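Local coordinates for protein heme oxygenase (Chlamydomonas reinhardtii, PDB 4RAJ) that probably cleaves heme oxidatively to biliverdin, as other heme oxygenases do, and is seen here in its heme-free state, at residues Lys50-Phe60 with Phe99-Leu107. Sequence-based numbering, arbitrary orientation.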
# COMPACT_ATOMS: atom_id res chain seq x y z
N LYS A 50 -3.50 21.10 0.07
CA LYS A 50 -4.24 19.87 0.35
C LYS A 50 -4.69 19.21 -0.95
O LYS A 50 -4.83 18.00 -1.01
CB LYS A 50 -5.45 20.12 1.25
CG LYS A 50 -6.20 21.40 1.00
CD LYS A 50 -7.32 21.55 2.02
CE LYS A 50 -6.82 21.33 3.45
NZ LYS A 50 -7.90 21.49 4.46
N ASP A 51 -4.91 20.01 -1.99
CA ASP A 51 -5.31 19.44 -3.27
C ASP A 51 -4.18 18.60 -3.89
O ASP A 51 -4.41 17.56 -4.49
CB ASP A 51 -5.75 20.53 -4.26
CG ASP A 51 -6.99 21.29 -3.80
OD1 ASP A 51 -7.82 20.73 -3.04
OD2 ASP A 51 -7.15 22.45 -4.22
N LEU A 52 -2.95 19.09 -3.75
CA LEU A 52 -1.78 18.36 -4.23
C LEU A 52 -1.63 17.07 -3.45
O LEU A 52 -1.44 16.00 -4.03
CB LEU A 52 -0.53 19.22 -4.08
CG LEU A 52 0.52 19.17 -5.17
CD1 LEU A 52 -0.15 19.22 -6.53
CD2 LEU A 52 1.45 20.37 -4.97
N TYR A 53 -1.72 17.19 -2.13
CA TYR A 53 -1.65 16.05 -1.23
C TYR A 53 -2.65 14.96 -1.63
O TYR A 53 -2.31 13.78 -1.77
CB TYR A 53 -1.90 16.53 0.20
CG TYR A 53 -2.04 15.42 1.20
CD1 TYR A 53 -0.93 14.73 1.68
CD2 TYR A 53 -3.29 15.04 1.68
CE1 TYR A 53 -1.06 13.70 2.61
CE2 TYR A 53 -3.44 14.02 2.60
CZ TYR A 53 -2.32 13.36 3.06
OH TYR A 53 -2.47 12.35 3.98
N ALA A 54 -3.89 15.37 -1.84
CA ALA A 54 -4.97 14.42 -2.14
C ALA A 54 -4.82 13.78 -3.52
O ALA A 54 -5.13 12.61 -3.71
CB ALA A 54 -6.33 15.13 -2.03
N LYS A 55 -4.35 14.56 -4.49
CA LYS A 55 -4.03 13.99 -5.81
C LYS A 55 -2.96 12.92 -5.71
O LYS A 55 -3.04 11.88 -6.39
CB LYS A 55 -3.59 15.07 -6.79
CG LYS A 55 -4.75 15.72 -7.49
CD LYS A 55 -4.32 16.93 -8.30
CE LYS A 55 -5.05 18.17 -7.79
NZ LYS A 55 -5.27 19.19 -8.86
N ALA A 56 -1.96 13.16 -4.88
CA ALA A 56 -0.90 12.19 -4.66
C ALA A 56 -1.44 10.94 -3.97
O ALA A 56 -1.10 9.83 -4.35
CB ALA A 56 0.24 12.81 -3.86
N LEU A 57 -2.29 11.13 -2.96
CA LEU A 57 -3.00 10.00 -2.32
C LEU A 57 -3.77 9.18 -3.34
O LEU A 57 -3.84 7.95 -3.25
CB LEU A 57 -3.99 10.49 -1.25
CG LEU A 57 -3.55 10.87 0.16
CD1 LEU A 57 -4.78 11.12 1.01
CD2 LEU A 57 -2.70 9.81 0.80
N GLY A 58 -4.37 9.87 -4.31
CA GLY A 58 -5.13 9.22 -5.36
C GLY A 58 -4.34 8.17 -6.15
O GLY A 58 -4.92 7.18 -6.55
N CYS A 59 -3.04 8.38 -6.34
CA CYS A 59 -2.20 7.38 -6.99
C CYS A 59 -2.28 6.08 -6.24
O CYS A 59 -2.44 5.00 -6.81
CB CYS A 59 -0.75 7.83 -7.06
SG CYS A 59 -0.53 9.25 -8.11
N PHE A 60 -2.17 6.18 -4.93
CA PHE A 60 -2.15 4.97 -4.13
C PHE A 60 -3.54 4.46 -3.78
O PHE A 60 -3.70 3.29 -3.42
CB PHE A 60 -1.27 5.24 -2.91
CG PHE A 60 0.17 5.27 -3.29
CD1 PHE A 60 0.90 4.10 -3.35
CD2 PHE A 60 0.75 6.44 -3.75
CE1 PHE A 60 2.22 4.11 -3.78
CE2 PHE A 60 2.07 6.46 -4.19
CZ PHE A 60 2.80 5.29 -4.20
N PHE A 99 -8.65 5.39 1.58
CA PHE A 99 -8.10 6.31 0.58
C PHE A 99 -9.21 7.04 -0.17
O PHE A 99 -9.15 8.24 -0.40
CB PHE A 99 -7.22 5.58 -0.44
CG PHE A 99 -5.79 5.41 0.01
CD1 PHE A 99 -5.42 4.30 0.77
CD2 PHE A 99 -4.81 6.34 -0.35
CE1 PHE A 99 -4.12 4.13 1.17
CE2 PHE A 99 -3.51 6.17 0.05
CZ PHE A 99 -3.16 5.06 0.82
N LYS A 100 -10.24 6.31 -0.56
CA LYS A 100 -11.32 6.93 -1.31
C LYS A 100 -12.02 7.99 -0.46
O LYS A 100 -12.34 9.06 -0.95
CB LYS A 100 -12.33 5.89 -1.80
CG LYS A 100 -13.20 6.42 -2.94
CD LYS A 100 -14.39 5.51 -3.22
CE LYS A 100 -15.00 5.86 -4.57
NZ LYS A 100 -16.30 5.16 -4.77
N GLN A 101 -12.24 7.70 0.82
CA GLN A 101 -12.84 8.68 1.72
C GLN A 101 -12.02 9.97 1.78
O GLN A 101 -12.58 11.07 1.72
CB GLN A 101 -12.99 8.09 3.13
CG GLN A 101 -14.16 7.14 3.25
CD GLN A 101 -14.10 6.32 4.53
OE1 GLN A 101 -13.79 6.83 5.60
NE2 GLN A 101 -14.39 5.02 4.41
N ASP A 102 -10.71 9.83 1.92
CA ASP A 102 -9.84 11.01 1.98
C ASP A 102 -9.86 11.80 0.67
O ASP A 102 -9.97 13.02 0.68
CB ASP A 102 -8.41 10.59 2.31
CG ASP A 102 -8.23 10.23 3.77
OD1 ASP A 102 -9.17 10.50 4.58
OD2 ASP A 102 -7.16 9.68 4.10
N VAL A 103 -9.75 11.09 -0.44
CA VAL A 103 -9.77 11.77 -1.74
C VAL A 103 -11.08 12.54 -1.94
O VAL A 103 -11.06 13.69 -2.41
CB VAL A 103 -9.55 10.76 -2.89
CG1 VAL A 103 -9.85 11.38 -4.24
CG2 VAL A 103 -8.09 10.23 -2.85
N GLN A 104 -12.22 11.93 -1.60
CA GLN A 104 -13.48 12.65 -1.74
C GLN A 104 -13.53 13.82 -0.76
O GLN A 104 -14.00 14.91 -1.12
CB GLN A 104 -14.67 11.71 -1.52
CG GLN A 104 -14.82 10.69 -2.65
CD GLN A 104 -16.11 9.88 -2.56
OE1 GLN A 104 -16.10 8.67 -2.29
NE2 GLN A 104 -17.23 10.55 -2.80
N HIS A 105 -13.01 13.62 0.44
CA HIS A 105 -13.00 14.71 1.43
C HIS A 105 -12.25 15.95 0.94
O HIS A 105 -12.76 17.08 0.99
CB HIS A 105 -12.38 14.26 2.76
CG HIS A 105 -12.28 15.38 3.75
ND1 HIS A 105 -11.09 15.99 4.08
CD2 HIS A 105 -13.25 16.07 4.40
CE1 HIS A 105 -11.32 16.97 4.93
NE2 HIS A 105 -12.62 17.03 5.15
N TYR A 106 -11.03 15.74 0.45
CA TYR A 106 -10.21 16.89 0.07
C TYR A 106 -10.64 17.53 -1.24
O TYR A 106 -10.61 18.75 -1.36
CB TYR A 106 -8.74 16.46 -0.03
CG TYR A 106 -8.11 16.17 1.31
CD1 TYR A 106 -7.82 17.21 2.19
CD2 TYR A 106 -7.79 14.87 1.70
CE1 TYR A 106 -7.23 16.97 3.41
CE2 TYR A 106 -7.20 14.62 2.93
CZ TYR A 106 -6.92 15.68 3.78
OH TYR A 106 -6.34 15.48 5.01
N LEU A 107 -11.06 16.71 -2.20
CA LEU A 107 -11.21 17.19 -3.58
C LEU A 107 -12.67 17.47 -3.96
O LEU A 107 -12.94 18.19 -4.93
CB LEU A 107 -10.60 16.18 -4.55
CG LEU A 107 -9.09 15.93 -4.42
CD1 LEU A 107 -8.61 15.06 -5.56
CD2 LEU A 107 -8.32 17.26 -4.39
O HOH W 1 -9.49 21.26 -0.67
O HOH W 2 -5.06 11.52 4.43
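Tyr106 of helix 96-107 packs against Ala54, Tyr53 and Lys50 on helix 50-76. Its CB sits 3.4 Å from Ala54 CB, a tight touch that the small alanine permits. With CG turned anti to the carbonyl carbon, chi1 -71° carries the ring past Ala54 and alongside helix 50-76; CG and CD2 still graze Ala54 CB, while CD1 meets Lys50 CB at 3.9 Å. Farther out, Tyr106 CE2 lies 3.8 Å from Tyr53 CE2, where the edge of the Tyr53 ring comes over one face of Tyr106 in an offset edge-to-face pair, planes at 80°. On the opposite face His105 ND1 sits over the ring centre. At the tip, OH is hydrogen-bonded to Gly173 O. Cutting Tyr106 back to an alanine here would probably open a gap between Lys50, Tyr53 and His105, leave the edge of Tyr53 without its aromatic face and deprive Gly173 O of this partner.

In the all-helical heme oxygenase fold these are neighbouring helices; segments 50-60 and 99-107 run nearly antiparallel (152°), their axes approaching to 9.1 Å. Ala54 CB also meets Leu107 CG at 3.7 Å. Toward the far end, the side chains of Leu57 and Phe99 cross at about a right angle, Leu57 CD2 3.8 Å from Phe99 CE2, and the other leucine methyl, CD1, rests on Asp102 CB. Phe99 CE2 also touches Phe60 CB; the Phe60 ring itself leads away to helix 204-227 and a pocket holding a polyether molecule.

No direct hydrogen bond joins the segments, but two waters do. One donates to both Asp51 OD1 and Tyr106 O; the other accepts from Tyr53 OH and donates to Asp102 OD2, a carboxylate also gripped by the backbone N-H groups of Ala175 and Ala176.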